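Local coordinates for protein cysteine hydrolase (Staphylococcus aureus, PDB 6KUA) that probably hydrolyses nicotinamide to nicotinic acid and ammonia, as a zinc-containing nicotinamidase of the isochorismatase-like cysteine hydrolase family, at residues D108-T113 and I143-L148; M1-L6 and S123-E128. All coordinates share one frame; numbering follows the deposited sequence.

Interaction 1 (D108-T113 and I143-L148)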
loop_
_atom_site.group_PDB
_atom_site.type_symbol
_atom_site.label_atom_id
_atom_site.label_comp_id
_atom_site.label_asym_id
_atom_site.label_seq_id
_atom_site.Cartn_x
_atom_site.Cartn_y
_atom_site.Cartn_z
ATOM N N ASP A 108 10.099 7.581 -4.361
ATOM C CA ASP A 108 9.520 7.515 -3.021
ATOM C C ASP A 108 10.177 6.392 -2.224
ATOM O O ASP A 108 10.065 5.219 -2.583
ATOM C CB ASP A 108 8.010 7.296 -3.143
ATOM C CG ASP A 108 7.304 7.044 -1.803
ATOM O OD1 ASP A 108 7.922 7.099 -0.706
ATOM O OD2 ASP A 108 6.079 6.790 -1.862
ATOM N N SER A 109 10.809 6.756 -1.110
ATOM C CA SER A 109 11.542 5.801 -0.281
ATOM C C SER A 109 10.643 4.736 0.343
ATOM O O SER A 109 11.152 3.696 0.785
ATOM C CB SER A 109 12.278 6.556 0.827
ATOM O OG SER A 109 13.286 7.417 0.296
ATOM N N PHE A 110 9.330 4.971 0.408
ATOM C CA PHE A 110 8.403 4.007 0.988
ATOM C C PHE A 110 7.818 3.038 -0.039
ATOM O O PHE A 110 7.242 2.018 0.355
ATOM C CB PHE A 110 7.245 4.724 1.685
ATOM C CG PHE A 110 7.650 5.508 2.907
ATOM C CD1 PHE A 110 8.191 6.785 2.789
ATOM C CD2 PHE A 110 7.483 4.970 4.178
ATOM C CE1 PHE A 110 8.551 7.523 3.932
ATOM C CE2 PHE A 110 7.849 5.696 5.327
ATOM C CZ PHE A 110 8.383 6.970 5.198
ATOM N N PHE A 111 7.935 3.330 -1.334
ATOM C CA PHE A 111 7.269 2.505 -2.336
ATOM C C PHE A 111 8.012 1.195 -2.542
ATOM O O PHE A 111 9.212 1.189 -2.823
ATOM C CB PHE A 111 7.144 3.250 -3.659
ATOM C CG PHE A 111 6.337 2.496 -4.667
ATOM C CD1 PHE A 111 4.956 2.479 -4.586
ATOM C CD2 PHE A 111 6.961 1.745 -5.652
ATOM C CE1 PHE A 111 4.205 1.758 -5.497
ATOM C CE2 PHE A 111 6.210 1.016 -6.567
ATOM C CZ PHE A 111 4.843 1.025 -6.489
ATOM N N GLY A 112 7.302 0.082 -2.386
ATOM C CA GLY A 112 7.899 -1.229 -2.576
ATOM C C GLY A 112 9.028 -1.574 -1.623
ATOM O O GLY A 112 9.810 -2.484 -1.908
ATOM N N THR A 113 9.138 -0.879 -0.495
ATOM C CA THR A 113 10.173 -1.132 0.495
ATOM C C THR A 113 9.541 -1.474 1.840
ATOM O O THR A 113 8.344 -1.255 2.047
ATOM C CB THR A 113 11.097 0.082 0.672
ATOM O OG1 THR A 113 10.390 1.077 1.428
ATOM C CG2 THR A 113 11.563 0.644 -0.707
ATOM N N ILE A 143 5.785 12.993 0.998
ATOM C CA ILE A 143 4.349 12.821 0.779
ATOM C C ILE A 143 3.871 11.481 1.326
ATOM O O ILE A 143 2.823 11.403 1.976
ATOM C CB ILE A 143 4.011 12.965 -0.716
ATOM C CG1 ILE A 143 4.174 14.421 -1.140
ATOM C CG2 ILE A 143 2.584 12.459 -0.983
ATOM C CD1 ILE A 143 4.291 14.598 -2.611
ATOM N N SER A 144 4.636 10.411 1.096
ATOM C CA SER A 144 4.267 9.122 1.671
ATOM C C SER A 144 4.355 9.137 3.195
ATOM O O SER A 144 3.504 8.548 3.869
ATOM C CB SER A 144 5.153 8.015 1.108
ATOM O OG SER A 144 4.577 7.538 -0.096
ATOM N N ALA A 145 5.409 9.751 3.749
ATOM C CA ALA A 145 5.499 9.895 5.195
ATOM C C ALA A 145 4.269 10.607 5.725
ATOM O O ALA A 145 3.687 10.197 6.740
ATOM C CB ALA A 145 6.776 10.658 5.589
ATOM N N TYR A 146 3.841 11.654 5.016
ATOM C CA TYR A 146 2.664 12.407 5.408
ATOM C C TYR A 146 1.424 11.527 5.394
ATOM O O TYR A 146 0.726 11.413 6.410
ATOM C CB TYR A 146 2.507 13.623 4.489
ATOM C CG TYR A 146 1.175 14.295 4.603
ATOM C CD1 TYR A 146 0.904 15.192 5.644
ATOM C CD2 TYR A 146 0.171 14.032 3.683
ATOM C CE1 TYR A 146 -0.343 15.809 5.752
ATOM C CE2 TYR A 146 -1.069 14.640 3.791
ATOM C CZ TYR A 146 -1.318 15.522 4.817
ATOM O OH TYR A 146 -2.563 16.113 4.884
ATOM N N ASN A 147 1.151 10.859 4.268
ATOM C CA ASN A 147 -0.029 9.991 4.192
ATOM C C ASN A 147 -0.002 8.909 5.259
ATOM O O ASN A 147 -1.044 8.551 5.812
ATOM C CB ASN A 147 -0.139 9.342 2.809
ATOM C CG ASN A 147 -0.476 10.344 1.713
ATOM O OD1 ASN A 147 -0.898 11.462 1.996
ATOM N ND2 ASN A 147 -0.289 9.945 0.460
ATOM N N LEU A 148 1.173 8.362 5.557
ATOM C CA LEU A 148 1.260 7.306 6.549
ATOM C C LEU A 148 1.187 7.844 7.986
ATOM O O LEU A 148 1.266 7.066 8.937
ATOM C CB LEU A 148 2.540 6.496 6.310
ATOM C CG LEU A 148 2.550 5.685 4.996
ATOM C CD1 LEU A 148 3.953 5.335 4.585
ATOM C CD2 LEU A 148 1.700 4.410 5.105
#
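Ser144 and Asp108 make the polar half of this contact, while Phe110 makes the apolar half against Ser144, Ala145 and Leu148. The polar link is a hydrogen bond from the serine hydroxyl to the aspartate. Ser144 OG lies 2.4 Å from Asp108 OD2 as modelled, which is very short, so the exact length is doubtful. Asp108 CG lies anti to the backbone N (chi1 173°), which carries the carboxylate across to the helix. The second oxygen works within the loop: Phe110 N donates to Asp108 OD1 at 2.8 Å, with an N-H...O angle of 164°, closing an Asx turn. This donor comes from above the carboxylate plane, 55° out of it. A type I turn from Asp108 to Phe111 shares the same corner.

The apolar contacts spread along the ring. Phe110 CD1 is 3.7 Å from Ser144 CB, and Phe110 CE1 reaches Ala145 CB at 4.0 Å. On the other ortho carbon, Phe110 CD2 meets Leu148 CD1 at 3.6 Å, the two side chains sliding past each other in opposite directions. Ser144 CB, Ala145 N and Leu148 CD1 all sit oblique to the ring, which also touches Leu115, Asp116 and Leu119 of helix 115-121. Asp108 packs on Asn147 of the second subunit, and Leu148 O accepts a hydrogen bond from Arg120 of the fourth subunit.

Chemically, if the short Ser144 link holds, the buried carboxylate would tie the loop backbone to a helix hydroxyl, with the phenyl ring bridging two helices beside it.

Interaction 2 (M1-L6 and S123-E128); sequences MTHRAL and SINQVE
Gln126 reaches from its own strand across to Met1, passing His3 and Arg4. Gln126 CB lies 3.5 Å from His3 O. Gln126 CG, anti to the backbone N (chi1 165°), comes within 4.1 Å of Arg4 CB, and the chain stays extended to CD. At the tip, Gln126 OE1 stands near Arg4 CB and lies against the aliphatic part of Met1, 3.2 Å from Met1 CG; the Gln126 and Met1 side chains cross at about a right angle.

The backbones themselves pair as parallel strands, the N-to-C directions of their short segments differing by 25°. Ala5 uses both its polar backbone atoms: Ala5 N donates to Gln126 O at 2.9 Å, and Glu128 N donates to Ala5 O at 2.8 Å. These partners flank Val127, the residue bridged with Ala5, as a parallel register requires. Before the strands begin, Asn125 N donates to His3 O at 3.1 Å, and His3 ND1 donates a hydrogen bond to Ser123 O at 2.9 Å. That oxygen lies in the imidazole plane, at its edge.

Strand 4-9 bonds onward to strand 48-54 through Leu6, and strand 126-132 to strand 151-160 through Val127, placing the pair inside the five-stranded parallel sheet. Helix 32-44 packs on the Arg4, Leu6 and Glu128 face; there Arg4 forms salt bridges with Asp41 and Asp47, and Glu128 with Arg38. Leu119 of helix 115-121 meets Ala5 on the other face, and the loop residue Ile124.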
loop_
_atom_site.group_PDB
_atom_site.type_symbol
_atom_site.label_atom_id
_atom_site.label_comp_id
_atom_site.label_asym_id
_atom_site.label_seq_id
_atom_site.Cartn_x
_atom_site.Cartn_y
_atom_site.Cartn_z
ATOM N N MET A 1 14.431 13.724 20.572
ATOM C CA MET A 1 13.296 12.820 20.705
ATOM C C MET A 1 13.749 11.365 20.627
ATOM O O MET A 1 14.853 11.076 20.158
ATOM C CB MET A 1 12.253 13.128 19.632
ATOM C CG MET A 1 11.846 14.593 19.606
ATOM S SD MET A 1 11.001 15.034 21.142
ATOM C CE MET A 1 9.314 14.559 20.761
ATOM N N THR A 2 12.896 10.450 21.099
ATOM C CA THR A 2 13.209 9.023 21.170
ATOM C C THR A 2 12.468 8.197 20.129
ATOM O O THR A 2 12.859 7.056 19.859
ATOM C CB THR A 2 12.875 8.485 22.574
ATOM O OG1 THR A 2 13.664 9.188 23.545
ATOM C CG2 THR A 2 13.151 6.973 22.706
ATOM N N HIS A 3 11.412 8.747 19.550
ATOM C CA HIS A 3 10.587 8.076 18.558
ATOM C C HIS A 3 10.830 8.684 17.183
ATOM O O HIS A 3 9.887 8.970 16.449
ATOM C CB HIS A 3 9.113 8.186 18.952
ATOM C CG HIS A 3 8.838 7.730 20.351
ATOM N ND1 HIS A 3 8.559 6.416 20.663
ATOM C CD2 HIS A 3 8.829 8.406 21.524
ATOM C CE1 HIS A 3 8.390 6.302 21.969
ATOM N NE2 HIS A 3 8.539 7.498 22.513
ATOM N N ARG A 4 12.101 8.932 16.851
ATOM C CA ARG A 4 12.479 9.667 15.653
ATOM C C ARG A 4 13.470 8.855 14.824
ATOM O O ARG A 4 14.219 8.025 15.344
ATOM C CB ARG A 4 13.077 11.047 15.992
ATOM C CG ARG A 4 14.307 11.014 16.897
ATOM C CD ARG A 4 15.000 12.390 17.008
ATOM N NE ARG A 4 16.395 12.260 17.453
ATOM C CZ ARG A 4 17.332 13.208 17.355
ATOM N NH1 ARG A 4 17.059 14.388 16.827
ATOM N NH2 ARG A 4 18.565 12.965 17.777
ATOM N N ALA A 5 13.456 9.092 13.516
ATOM C CA ALA A 5 14.392 8.435 12.618
ATOM C C ALA A 5 14.848 9.446 11.586
ATOM O O ALA A 5 14.123 10.387 11.247
ATOM C CB ALA A 5 13.778 7.193 11.934
ATOM N N LEU A 6 16.078 9.264 11.129
ATOM C CA LEU A 6 16.655 10.097 10.094
ATOM C C LEU A 6 16.613 9.327 8.782
ATOM O O LEU A 6 17.053 8.174 8.722
ATOM C CB LEU A 6 18.095 10.476 10.460
ATOM C CG LEU A 6 18.862 11.296 9.427
ATOM C CD1 LEU A 6 18.266 12.681 9.295
ATOM C CD2 LEU A 6 20.321 11.389 9.828
ATOM N N SER A 123 8.726 1.772 17.015
ATOM C CA SER A 123 7.956 2.809 17.694
ATOM C C SER A 123 8.366 4.217 17.259
ATOM O O SER A 123 8.398 5.147 18.073
ATOM C CB SER A 123 8.056 2.651 19.215
ATOM O OG SER A 123 7.367 1.476 19.603
ATOM N N ILE A 124 8.686 4.372 15.970
ATOM C CA ILE A 124 9.007 5.673 15.377
ATOM C C ILE A 124 7.737 6.289 14.818
ATOM O O ILE A 124 7.068 5.681 13.977
ATOM C CB ILE A 124 10.040 5.535 14.245
ATOM C CG1 ILE A 124 11.289 4.798 14.711
ATOM C CG2 ILE A 124 10.355 6.897 13.672
ATOM C CD1 ILE A 124 12.157 5.641 15.535
ATOM N N ASN A 125 7.426 7.514 15.231
ATOM C CA ASN A 125 6.332 8.244 14.594
ATOM C C ASN A 125 6.792 9.605 14.091
ATOM O O ASN A 125 5.963 10.469 13.818
ATOM C CB ASN A 125 5.132 8.410 15.544
ATOM C CG ASN A 125 5.394 9.421 16.643
ATOM O OD1 ASN A 125 6.541 9.654 17.026
ATOM N ND2 ASN A 125 4.327 10.036 17.152
ATOM N N GLN A 126 8.095 9.814 13.957
ATOM C CA GLN A 126 8.624 11.104 13.539
ATOM C C GLN A 126 9.848 10.880 12.661
ATOM O O GLN A 126 10.754 10.132 13.045
ATOM C CB GLN A 126 8.963 11.929 14.787
ATOM C CG GLN A 126 9.841 13.129 14.576
ATOM C CD GLN A 126 9.976 13.961 15.850
ATOM O OE1 GLN A 126 10.764 13.630 16.744
ATOM N NE2 GLN A 126 9.184 15.029 15.950
ATOM N N VAL A 127 9.869 11.474 11.465
ATOM C CA VAL A 127 11.012 11.310 10.574
ATOM C C VAL A 127 11.593 12.677 10.253
ATOM O O VAL A 127 10.863 13.665 10.107
ATOM C CB VAL A 127 10.665 10.544 9.277
ATOM C CG1 VAL A 127 10.108 9.173 9.611
ATOM C CG2 VAL A 127 9.709 11.355 8.378
ATOM N N GLU A 128 12.912 12.728 10.168
ATOM C CA GLU A 128 13.626 13.871 9.618
ATOM C C GLU A 128 14.213 13.453 8.279
ATOM O O GLU A 128 14.835 12.393 8.179
ATOM C CB GLU A 128 14.723 14.332 10.580
ATOM C CG GLU A 128 15.436 15.589 10.158
ATOM C CD GLU A 128 16.408 16.083 11.231
ATOM O OE1 GLU A 128 16.103 15.960 12.445
ATOM O OE2 GLU A 128 17.490 16.581 10.852
#

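How the interactions relate
The centres of interactions 1 and 2 are 15 Å apart, and the two meet directly where Ala145 CB packs 4.1 Å from Val127 CG2. Along the chain their segments alternate: 1-6, 108-113, 123-128, 143-148. Strand 126-132 is followed by helix 137-147; interaction 2 lies at the start of that strand, and interaction 1 joins the end of the helix to the loop preceding helix 115-121. Helix 115-121 is a common neighbour, its Leu119 touching Phe110 as well as Ala5 and Ile124. Sheet core and helical layer thus meet in one alpha/beta domain. Other subunits touch interaction 1 but not interaction 2, and a zinc ion lies about 12 Å from the Asp108 side chain.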